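Local coordinates for protein mandalate racemase/muconate lactonizing enzyme (Unidentified, PDB 4E4U) that is a putative member of the mandelate racemase/muconate lactonizing enzyme family, whose relatives in the enolase superfamily abstract a proton alpha to a carboxylate, at residues G340-H343 and A344-V347; L370-D373 and V374-R377. All coordinates share one frame; numbering follows the deposited sequence.

Contact 1 of 2, residues G340-H343 and A344-V347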
loop_
_atom_site.group_PDB
_atom_site.type_symbol
_atom_site.label_atom_id
_atom_site.label_comp_id
_atom_site.label_asym_id
_atom_site.label_seq_id
_atom_site.Cartn_x
_atom_site.Cartn_y
_atom_site.Cartn_z
ATOM N N GLY A 340 24.833 -4.107 -42.770
ATOM C CA GLY A 340 25.531 -3.805 -44.008
ATOM C C GLY A 340 25.436 -2.322 -44.314
ATOM O O GLY A 340 25.287 -1.495 -43.408
ATOM N N GLY A 341 25.526 -1.978 -45.593
ATOM C CA GLY A 341 25.375 -0.598 -46.014
ATOM C C GLY A 341 26.355 0.342 -45.340
ATOM O O GLY A 341 27.520 -0.003 -45.138
ATOM N N PHE A 342 25.877 1.524 -44.967
ATOM C CA PHE A 342 26.753 2.534 -44.400
ATOM C C PHE A 342 27.302 2.122 -43.029
ATOM O O PHE A 342 28.395 2.537 -42.655
ATOM C CB PHE A 342 26.045 3.893 -44.348
ATOM C CG PHE A 342 26.964 5.049 -44.065
ATOM C CD1 PHE A 342 27.968 5.397 -44.959
ATOM C CD2 PHE A 342 26.811 5.798 -42.908
ATOM C CE1 PHE A 342 28.810 6.461 -44.695
ATOM C CE2 PHE A 342 27.650 6.867 -42.640
ATOM C CZ PHE A 342 28.650 7.198 -43.536
ATOM N N HIS A 343 26.567 1.290 -42.293
ATOM C CA HIS A 343 27.066 0.766 -41.018
ATOM C C HIS A 343 28.347 -0.043 -41.184
ATOM O O HIS A 343 29.179 -0.095 -40.276
ATOM C CB HIS A 343 26.018 -0.103 -40.322
ATOM C CG HIS A 343 24.976 0.686 -39.591
ATOM N ND1 HIS A 343 23.819 1.115 -40.194
ATOM C CD2 HIS A 343 24.936 1.129 -38.315
ATOM C CE1 HIS A 343 23.102 1.799 -39.317
ATOM N NE2 HIS A 343 23.753 1.821 -38.170
ATOM N N ALA A 344 28.497 -0.696 -42.331
ATOM C CA ALA A 344 29.705 -1.454 -42.608
ATOM C C ALA A 344 30.767 -0.538 -43.206
ATOM O O ALA A 344 31.954 -0.672 -42.908
ATOM C CB ALA A 344 29.403 -2.603 -43.554
ATOM N N GLU A 345 30.344 0.399 -44.046
ATOM C CA GLU A 345 31.289 1.244 -44.769
ATOM C C GLU A 345 32.106 2.146 -43.843
ATOM O O GLU A 345 33.281 2.417 -44.092
ATOM C CB GLU A 345 30.555 2.098 -45.802
ATOM C CG GLU A 345 31.491 2.754 -46.804
ATOM C CD GLU A 345 30.772 3.663 -47.777
ATOM O OE1 GLU A 345 29.534 3.800 -47.664
ATOM O OE2 GLU A 345 31.448 4.242 -48.654
ATOM N N VAL A 346 31.482 2.611 -42.768
ATOM C CA VAL A 346 32.112 3.610 -41.914
ATOM C C VAL A 346 33.126 3.020 -40.917
ATOM O O VAL A 346 33.827 3.761 -40.225
ATOM C CB VAL A 346 31.048 4.477 -41.201
ATOM C CG1 VAL A 346 30.474 3.756 -39.991
ATOM C CG2 VAL A 346 31.618 5.838 -40.830
ATOM N N VAL A 347 33.224 1.692 -40.862
ATOM C CA VAL A 347 34.187 1.050 -39.959
ATOM C C VAL A 347 35.176 0.162 -40.714
ATOM O O VAL A 347 34.919 -0.240 -41.851
ATOM C CB VAL A 347 33.504 0.231 -38.840
ATOM C CG1 VAL A 347 32.772 1.152 -37.864
ATOM C CG2 VAL A 347 32.574 -0.824 -39.433
#

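Contact 2 of 2, residues L370-D373 and V374-R377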
loop_
_atom_site.group_PDB
_atom_site.type_symbol
_atom_site.label_atom_id
_atom_site.label_comp_id
_atom_site.label_asym_id
_atom_site.label_seq_id
_atom_site.Cartn_x
_atom_site.Cartn_y
_atom_site.Cartn_z
ATOM N N LEU A 370 36.665 3.242 -36.537
ATOM C CA LEU A 370 36.187 4.029 -37.670
ATOM C C LEU A 370 37.181 4.034 -38.821
ATOM O O LEU A 370 38.395 4.094 -38.609
ATOM C CB LEU A 370 35.917 5.469 -37.252
ATOM C CG LEU A 370 34.770 5.697 -36.272
ATOM C CD1 LEU A 370 34.787 7.134 -35.790
ATOM C CD2 LEU A 370 33.428 5.366 -36.913
ATOM N N ASP A 371 36.649 3.984 -40.037
ATOM C CA ASP A 371 37.432 4.221 -41.235
ATOM C C ASP A 371 37.427 5.731 -41.447
ATOM O O ASP A 371 36.428 6.301 -41.889
ATOM C CB ASP A 371 36.802 3.492 -42.427
ATOM C CG ASP A 371 37.623 3.621 -43.698
ATOM O OD1 ASP A 371 38.221 4.693 -43.925
ATOM O OD2 ASP A 371 37.668 2.642 -44.472
ATOM N N MET A 372 38.540 6.380 -41.121
ATOM C CA MET A 372 38.581 7.839 -41.120
ATOM C C MET A 372 38.479 8.459 -42.508
ATOM O O MET A 372 38.027 9.594 -42.646
ATOM C CB MET A 372 39.816 8.359 -40.380
ATOM C CG MET A 372 39.802 8.033 -38.894
ATOM S SD MET A 372 38.228 8.406 -38.082
ATOM C CE MET A 372 38.170 10.187 -38.244
ATOM N N ASP A 373 38.883 7.729 -43.539
ATOM C CA ASP A 373 38.724 8.248 -44.888
ATOM C C ASP A 373 37.238 8.346 -45.247
ATOM O O ASP A 373 36.797 9.331 -45.838
ATOM C CB ASP A 373 39.492 7.390 -45.889
ATOM C CG ASP A 373 40.994 7.446 -45.671
ATOM O OD1 ASP A 373 41.520 8.540 -45.370
ATOM O OD2 ASP A 373 41.651 6.396 -45.799
ATOM N N VAL A 374 36.462 7.341 -44.857
ATOM C CA VAL A 374 35.019 7.369 -45.075
ATOM C C VAL A 374 34.367 8.453 -44.218
ATOM O O VAL A 374 33.532 9.221 -44.706
ATOM C CB VAL A 374 34.379 5.993 -44.794
ATOM C CG1 VAL A 374 32.858 6.071 -44.891
ATOM C CG2 VAL A 374 34.938 4.948 -45.757
ATOM N N VAL A 375 34.758 8.524 -42.947
ATOM C CA VAL A 375 34.261 9.563 -42.049
ATOM C C VAL A 375 34.478 10.957 -42.638
ATOM O O VAL A 375 33.552 11.771 -42.672
ATOM C CB VAL A 375 34.918 9.466 -40.656
ATOM C CG1 VAL A 375 34.595 10.694 -39.814
ATOM C CG2 VAL A 375 34.462 8.202 -39.947
ATOM N N LYS A 376 35.689 11.226 -43.116
ATOM C CA LYS A 376 35.999 12.543 -43.671
ATOM C C LYS A 376 35.122 12.896 -44.875
ATOM O O LYS A 376 34.725 14.049 -45.042
ATOM C CB LYS A 376 37.480 12.651 -44.045
ATOM C CG LYS A 376 38.425 12.610 -42.851
ATOM C CD LYS A 376 39.883 12.594 -43.295
ATOM C CE LYS A 376 40.787 12.083 -42.181
ATOM N NZ LYS A 376 42.204 12.501 -42.380
ATOM N N ARG A 377 34.810 11.901 -45.701
ATOM C CA ARG A 377 33.989 12.130 -46.887
ATOM C C ARG A 377 32.519 12.380 -46.547
ATOM O O ARG A 377 31.766 12.878 -47.384
ATOM C CB ARG A 377 34.102 10.955 -47.869
ATOM C CG ARG A 377 35.492 10.746 -48.454
ATOM C CD ARG A 377 35.442 9.922 -49.739
ATOM N NE ARG A 377 34.762 8.640 -49.557
ATOM C CZ ARG A 377 35.358 7.538 -49.110
ATOM N NH1 ARG A 377 36.642 7.563 -48.782
ATOM N NH2 ARG A 377 34.671 6.411 -48.978
HETATM O O HOH W 1 42.470 9.279 -42.736
#

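Contact 1 of 2, residues G340-H343 and A344-V347
F342 and E345 both turn CG away from the backbone N, each with chi1 -167°, and this brings phenyl ring and carboxylate together one helical turn apart. The E345 chain is extended beyond CG and carries OE1 to the ring edge, in the ring plane, 3.5 Å from F342 CD1. Ring and carboxylate planes stand 85° apart. An acceptor oxygen at the rim meets the weakly positive C-H edge rather than the pi face. One face of the same ring is turned to V346, whose CB lies above it, offset toward the rim; F342 CZ and V346 CG2 are 4.2 Å apart. A short helix runs through the segment. G341 O accepts two bonds, from E345 N at 3.1 Å and from A344 N. V346 N binds F342 O, also at 3.1 Å. G341 has a positive phi of 57°, a value that favours glycine. H343 leaves the helix in a different direction and is buried; its NE2 is hydrogen-bonded to N312 O, and the ring meets W23, as F342 does, and W339. The helix follows strand 333-335 in the C-terminal, barrel-type domain. The H343, V346 and V347 side chains touch P314 of helix 314-325, and F342, E345 and V346 rest on helix 372-377.

Contact 2 of 2, residues L370-D373 and V374-R377
D371 and V374 meet at the start of helix 372-377. The D371 carboxylate carbon lies anti to the backbone N (chi1 -176°), which swings the group back over the first turn. There V374 CG2 packs against D371 CG at 3.6 Å, the two side chains crossing at about a right angle. D371 OD1 takes a weak bond from D373 N at 3.1 Å. A second weak bond reaches D371 OD1 from V374 N at 3.3 Å. This is an N-cap: the aspartate occupies the position just before the helix and serves amide groups of its first turn. D371 O receives V375 N at 3.0 Å. M372 bends at chi2 and chi3 and lies alongside V375, bringing M372 CE to 3.9 Å from V375 CG1. L370 CB meets the other branch, V375 CG2. On the outer side, K376 stretches beyond CG; a water donates to D373 OD1 and accepts a weak bond from K376 NZ. R377 instead bends at chi3 (-55°). Its guanidinium doubles back over V374 CA, which lies 3.8 Å above the plane of the group, offset toward the rim. R377 NH2 makes a long, weak ion pair with E345 OE2, while M372 and V375 touch H9 of strand 3-12.

Overall arrangement
Contacts 1 and 2 lie on two short helices, 341-345 and 372-377, with centres about 11 Å apart. Both are partly buried. In contact 1 H343, V346 and V347 are buried and G341 and E345 exposed. In contact 2 L370, V374 and V375 are buried and D373, K376 and R377 exposed. They join directly: V346 O and D371 N are 2.8 Å apart, a probable hydrogen bond, and V346 CG2 packs on V375 CG2. Contact 1, within the barrel-type domain, pairs aromatic side chains with a carboxylate and a valine. Contact 2 has an aspartate cap, valines and charged outer residues. Both meet the N-terminal domain, contact 1 through W23 and contact 2 through strands 3-12 and 22-30.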